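Local atomic coordinates of peptidase S15/CocE/NonD (PDB entry 4PF1), a protein that probably acts as a serine aminopeptidase of the S15 family, with an alpha/beta hydrolase fold and a C-terminal non-catalytic domain. Residues G190-F202 / A530-A542. Numbering follows the deposited sequence.
Sequences GWMGDDWFHMGAF and ADIFRGRYREDFA
His198 and Asp531 make the side-chain hydrogen bond of the contact: ND1 of His198 donates to OD1 of Asp531 (2.8 Å, N-H...O 150°) close to the imidazole plane and on the syn side of the carboxylate. The other ring nitrogen, NE2, donates to Asp194 O, and the two bonds together fix the ring's rotation. The same OD1 accepts from Ile532 N through its anti lone pair, while a water joins OD2 to Gly193 O. An alanine in place of Asp531 would probably leave His198 ND1 without its acceptor and that water without one of its two bridged oxygens. Farther along, Arg534 N donates to Met199 O (3.2 Å) at the type I' turn, where Gly200 lies so near Tyr537 that a CB would clash.

The aromatic contacts gather beside this turn. Trp191 turns CG away from its own backbone N (chi1 -165°), which brings its CZ2 edge over one face of Tyr537, a T-shaped pair with planes at 72°, and its CZ3 lies 3.4 Å from Phe541 CD1. Met192 SD sits over the centre of the Phe541 ring, a Met-aromatic contact; Met199 SD approaches Phe533 CD2 obliquely at 3.6 Å.

Ala201 CA lies over the guanidinium of Arg534, which forms salt bridges with Asp502 and Asp585. The hairpin 197-202 of the catalytic region thus meets edge strand 525-534 of the C-terminal domain, with helix 254-261 against Phe197 and strand 553-558 against Met199.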
loop_
_atom_site.group_PDB
_atom_site.type_symbol
_atom_site.label_atom_id
_atom_site.label_comp_id
_atom_site.label_asym_id
_atom_site.label_seq_id
_atom_site.Cartn_x
_atom_site.Cartn_y
_atom_site.Cartn_z
ATOM N N GLY A 190 -24.601 -7.541 28.561
ATOM C CA GLY A 190 -24.926 -7.628 27.143
ATOM C C GLY A 190 -26.098 -6.776 26.699
ATOM O O GLY A 190 -26.285 -6.568 25.500
ATOM N N TRP A 191 -26.892 -6.271 27.657
ATOM C CA TRP A 191 -28.055 -5.432 27.365
ATOM C C TRP A 191 -27.752 -3.958 27.630
ATOM O O TRP A 191 -28.101 -3.109 26.806
ATOM C CB TRP A 191 -29.264 -5.884 28.197
ATOM C CG TRP A 191 -30.582 -5.342 27.722
ATOM C CD1 TRP A 191 -31.513 -5.997 26.972
ATOM C CD2 TRP A 191 -31.131 -4.047 28.002
ATOM N NE1 TRP A 191 -32.606 -5.190 26.762
ATOM C CE2 TRP A 191 -32.399 -3.987 27.383
ATOM C CE3 TRP A 191 -30.670 -2.921 28.708
ATOM C CZ2 TRP A 191 -33.219 -2.856 27.466
ATOM C CZ3 TRP A 191 -31.475 -1.798 28.773
ATOM C CH2 TRP A 191 -32.734 -1.773 28.161
ATOM N N MET A 192 -27.150 -3.645 28.801
ATOM C CA MET A 192 -26.865 -2.262 29.191
ATOM C C MET A 192 -25.912 -1.561 28.224
ATOM O O MET A 192 -26.198 -0.436 27.819
ATOM C CB MET A 192 -26.331 -2.171 30.630
ATOM C CG MET A 192 -27.431 -2.148 31.692
ATOM S SD MET A 192 -28.678 -0.833 31.502
ATOM C CE MET A 192 -27.653 0.630 31.700
ATOM N N GLY A 193 -24.814 -2.212 27.844
ATOM C CA GLY A 193 -23.882 -1.571 26.919
ATOM C C GLY A 193 -22.712 -2.377 26.401
ATOM O O GLY A 193 -21.710 -1.791 25.980
ATOM N N ASP A 194 -22.820 -3.711 26.377
ATOM C CA ASP A 194 -21.711 -4.492 25.853
ATOM C C ASP A 194 -22.000 -5.013 24.417
ATOM O O ASP A 194 -22.062 -4.198 23.499
ATOM C CB ASP A 194 -21.260 -5.596 26.824
ATOM C CG ASP A 194 -20.415 -5.078 27.993
ATOM O OD1 ASP A 194 -19.710 -4.057 27.816
ATOM O OD2 ASP A 194 -20.451 -5.701 29.074
ATOM N N ASP A 195 -22.141 -6.333 24.212
ATOM C CA ASP A 195 -22.227 -6.918 22.865
ATOM C C ASP A 195 -23.596 -6.928 22.173
ATOM O O ASP A 195 -23.640 -6.695 20.965
ATOM C CB ASP A 195 -21.699 -8.356 22.877
ATOM C CG ASP A 195 -20.216 -8.439 23.143
ATOM O OD1 ASP A 195 -19.433 -8.057 22.251
ATOM O OD2 ASP A 195 -19.841 -8.888 24.238
ATOM N N TRP A 196 -24.670 -7.324 22.871
ATOM C CA TRP A 196 -25.975 -7.549 22.233
ATOM C C TRP A 196 -26.830 -6.280 22.104
ATOM O O TRP A 196 -27.445 -6.081 21.059
ATOM C CB TRP A 196 -26.756 -8.668 22.952
ATOM C CG TRP A 196 -25.882 -9.772 23.499
ATOM C CD1 TRP A 196 -25.787 -10.171 24.799
ATOM C CD2 TRP A 196 -24.925 -10.557 22.765
ATOM N NE1 TRP A 196 -24.833 -11.154 24.926
ATOM C CE2 TRP A 196 -24.284 -11.407 23.692
ATOM C CE3 TRP A 196 -24.537 -10.612 21.414
ATOM C CZ2 TRP A 196 -23.323 -12.347 23.303
ATOM C CZ3 TRP A 196 -23.547 -11.508 21.038
ATOM C CH2 TRP A 196 -22.951 -12.362 21.977
ATOM N N PHE A 197 -26.886 -5.447 23.155
ATOM C CA PHE A 197 -27.643 -4.188 23.148
ATOM C C PHE A 197 -26.856 -3.069 23.832
ATOM O O PHE A 197 -26.039 -3.341 24.714
ATOM C CB PHE A 197 -29.006 -4.332 23.880
ATOM C CG PHE A 197 -29.964 -5.421 23.453
ATOM C CD1 PHE A 197 -29.789 -6.732 23.889
ATOM C CD2 PHE A 197 -31.135 -5.110 22.774
ATOM C CE1 PHE A 197 -30.708 -7.728 23.550
ATOM C CE2 PHE A 197 -32.055 -6.109 22.432
ATOM C CZ PHE A 197 -31.837 -7.410 22.824
ATOM N N HIS A 198 -27.156 -1.807 23.466
ATOM C CA HIS A 198 -26.654 -0.607 24.130
ATOM C C HIS A 198 -27.857 0.201 24.568
ATOM O O HIS A 198 -28.541 0.793 23.729
ATOM C CB HIS A 198 -25.716 0.214 23.225
ATOM C CG HIS A 198 -24.312 -0.302 23.168
ATOM N ND1 HIS A 198 -23.240 0.554 23.031
ATOM C CD2 HIS A 198 -23.853 -1.575 23.190
ATOM C CE1 HIS A 198 -22.168 -0.219 22.973
ATOM N NE2 HIS A 198 -22.489 -1.507 23.058
ATOM N N MET A 199 -28.187 0.123 25.874
ATOM C CA MET A 199 -29.348 0.783 26.494
ATOM C C MET A 199 -30.666 0.486 25.707
ATOM O O MET A 199 -31.476 1.387 25.467
ATOM C CB MET A 199 -29.102 2.301 26.662
ATOM C CG MET A 199 -28.133 2.623 27.793
ATOM S SD MET A 199 -27.643 4.368 27.877
ATOM C CE MET A 199 -26.319 4.402 26.650
ATOM N N GLY A 200 -30.838 -0.780 25.315
ATOM C CA GLY A 200 -32.030 -1.246 24.610
ATOM C C GLY A 200 -31.943 -1.361 23.100
ATOM O O GLY A 200 -32.763 -2.056 22.491
ATOM N N ALA A 201 -30.985 -0.655 22.476
ATOM C CA ALA A 201 -30.808 -0.685 21.023
ATOM C C ALA A 201 -30.058 -1.955 20.617
ATOM O O ALA A 201 -28.918 -2.153 21.027
ATOM C CB ALA A 201 -30.067 0.556 20.559
ATOM N N PHE A 202 -30.726 -2.837 19.848
ATOM C CA PHE A 202 -30.199 -4.144 19.447
ATOM C C PHE A 202 -29.071 -4.070 18.408
ATOM O O PHE A 202 -29.249 -3.492 17.334
ATOM C CB PHE A 202 -31.332 -5.042 18.920
ATOM C CG PHE A 202 -30.919 -6.461 18.582
ATOM C CD1 PHE A 202 -30.207 -7.235 19.497
ATOM C CD2 PHE A 202 -31.278 -7.037 17.370
ATOM C CE1 PHE A 202 -29.837 -8.547 19.189
ATOM C CE2 PHE A 202 -30.922 -8.357 17.072
ATOM C CZ PHE A 202 -30.197 -9.100 17.980
ATOM N N ALA A 530 -19.188 7.939 22.264
ATOM C CA ALA A 530 -20.520 7.951 21.673
ATOM C C ALA A 530 -21.339 6.735 22.076
ATOM O O ALA A 530 -20.794 5.638 22.214
ATOM C CB ALA A 530 -20.411 8.012 20.157
ATOM N N ASP A 531 -22.655 6.923 22.243
ATOM C CA ASP A 531 -23.564 5.821 22.538
ATOM C C ASP A 531 -24.984 6.124 22.069
ATOM O O ASP A 531 -25.261 7.218 21.570
ATOM C CB ASP A 531 -23.539 5.418 24.025
ATOM C CG ASP A 531 -23.457 3.907 24.204
ATOM O OD1 ASP A 531 -24.088 3.176 23.403
ATOM O OD2 ASP A 531 -22.731 3.457 25.112
ATOM N N ILE A 532 -25.866 5.126 22.185
ATOM C CA ILE A 532 -27.253 5.185 21.723
ATOM C C ILE A 532 -28.208 4.789 22.855
ATOM O O ILE A 532 -27.878 3.938 23.685
ATOM C CB ILE A 532 -27.422 4.265 20.463
ATOM C CG1 ILE A 532 -28.874 4.286 19.899
ATOM C CG2 ILE A 532 -26.924 2.830 20.730
ATOM C CD1 ILE A 532 -29.048 3.642 18.503
ATOM N N PHE A 533 -29.396 5.405 22.875
ATOM C CA PHE A 533 -30.430 5.096 23.849
ATOM C C PHE A 533 -31.737 4.784 23.122
ATOM O O PHE A 533 -32.193 5.593 22.313
ATOM C CB PHE A 533 -30.618 6.272 24.835
ATOM C CG PHE A 533 -31.449 5.951 26.061
ATOM C CD1 PHE A 533 -32.830 5.809 25.970
ATOM C CD2 PHE A 533 -30.856 5.839 27.312
ATOM C CE1 PHE A 533 -33.594 5.500 27.098
ATOM C CE2 PHE A 533 -31.623 5.557 28.443
ATOM C CZ PHE A 533 -32.988 5.383 28.330
ATOM N N ARG A 534 -32.350 3.624 23.417
ATOM C CA ARG A 534 -33.645 3.267 22.832
ATOM C C ARG A 534 -34.742 3.890 23.697
ATOM O O ARG A 534 -34.941 3.479 24.844
ATOM C CB ARG A 534 -33.804 1.744 22.689
ATOM C CG ARG A 534 -35.023 1.341 21.859
ATOM C CD ARG A 534 -34.733 0.157 20.966
ATOM N NE ARG A 534 -34.089 0.555 19.713
ATOM C CZ ARG A 534 -33.696 -0.300 18.774
ATOM N NH1 ARG A 534 -33.859 -1.607 18.944
ATOM N NH2 ARG A 534 -33.123 0.143 17.663
ATOM N N GLY A 535 -35.379 4.928 23.146
ATOM C CA GLY A 535 -36.378 5.774 23.801
ATOM C C GLY A 535 -37.524 5.106 24.530
ATOM O O GLY A 535 -38.055 5.684 25.482
ATOM N N ARG A 536 -37.924 3.895 24.098
ATOM C CA ARG A 536 -39.014 3.144 24.739
ATOM C C ARG A 536 -38.661 2.756 26.207
ATOM O O ARG A 536 -39.563 2.434 26.982
ATOM C CB ARG A 536 -39.379 1.891 23.912
ATOM C CG ARG A 536 -38.289 0.817 23.908
ATOM C CD ARG A 536 -38.363 -0.116 22.717
ATOM N NE ARG A 536 -39.332 -1.196 22.907
ATOM C CZ ARG A 536 -40.508 -1.260 22.289
ATOM N NH1 ARG A 536 -41.325 -2.279 22.511
ATOM N NH2 ARG A 536 -40.873 -0.307 21.440
ATOM N N TYR A 537 -37.356 2.818 26.581
ATOM C CA TYR A 537 -36.885 2.480 27.931
ATOM C C TYR A 537 -36.490 3.747 28.734
ATOM O O TYR A 537 -35.691 3.656 29.670
ATOM C CB TYR A 537 -35.700 1.484 27.861
ATOM C CG TYR A 537 -35.967 0.283 26.981
ATOM C CD1 TYR A 537 -36.925 -0.667 27.333
ATOM C CD2 TYR A 537 -35.270 0.097 25.792
ATOM C CE1 TYR A 537 -37.199 -1.757 26.509
ATOM C CE2 TYR A 537 -35.526 -0.997 24.967
ATOM C CZ TYR A 537 -36.490 -1.923 25.330
ATOM O OH TYR A 537 -36.755 -2.992 24.508
ATOM N N ARG A 538 -37.098 4.908 28.398
ATOM C CA ARG A 538 -36.824 6.204 29.038
ATOM C C ARG A 538 -37.144 6.224 30.546
ATOM O O ARG A 538 -36.425 6.870 31.310
ATOM C CB ARG A 538 -37.622 7.323 28.340
ATOM C CG ARG A 538 -37.193 8.733 28.741
ATOM C CD ARG A 538 -38.143 9.798 28.217
ATOM N NE ARG A 538 -39.372 9.893 29.011
ATOM C CZ ARG A 538 -39.488 10.602 30.131
ATOM N NH1 ARG A 538 -38.447 11.269 30.614
ATOM N NH2 ARG A 538 -40.641 10.638 30.782
ATOM N N GLU A 539 -38.231 5.571 30.961
ATOM C CA GLU A 539 -38.663 5.611 32.358
ATOM C C GLU A 539 -38.396 4.303 33.089
ATOM O O GLU A 539 -38.335 4.293 34.319
ATOM C CB GLU A 539 -40.143 5.988 32.445
ATOM C CG GLU A 539 -40.403 7.414 31.996
ATOM C CD GLU A 539 -41.857 7.831 32.034
ATOM O OE1 GLU A 539 -42.343 8.194 33.129
ATOM O OE2 GLU A 539 -42.503 7.824 30.962
ATOM N N ASP A 540 -38.221 3.204 32.341
ATOM C CA ASP A 540 -37.932 1.890 32.906
ATOM C C ASP A 540 -37.212 1.038 31.873
ATOM O O ASP A 540 -37.749 0.810 30.786
ATOM C CB ASP A 540 -39.230 1.198 33.376
ATOM C CG ASP A 540 -39.036 0.059 34.368
ATOM O OD1 ASP A 540 -37.900 -0.466 34.464
ATOM O OD2 ASP A 540 -40.026 -0.328 35.027
ATOM N N PHE A 541 -35.992 0.571 32.202
ATOM C CA PHE A 541 -35.218 -0.286 31.307
ATOM C C PHE A 541 -35.902 -1.664 31.136
ATOM O O PHE A 541 -35.828 -2.248 30.055
ATOM C CB PHE A 541 -33.770 -0.447 31.814
ATOM C CG PHE A 541 -32.823 0.694 31.482
ATOM C CD1 PHE A 541 -32.617 1.090 30.161
ATOM C CD2 PHE A 541 -32.088 1.322 32.480
ATOM C CE1 PHE A 541 -31.715 2.116 29.851
ATOM C CE2 PHE A 541 -31.197 2.358 32.170
ATOM C CZ PHE A 541 -31.011 2.742 30.856
ATOM N N ALA A 542 -36.626 -2.134 32.187
ATOM C CA ALA A 542 -37.332 -3.422 32.212
ATOM C C ALA A 542 -38.683 -3.400 31.472
ATOM O O ALA A 542 -39.149 -4.458 31.040
ATOM C CB ALA A 542 -37.551 -3.863 33.654
HETATM O O HOH W 1 -21.926 0.905 26.098
HETATM O O HOH W 2 -34.736 -3.665 22.965
#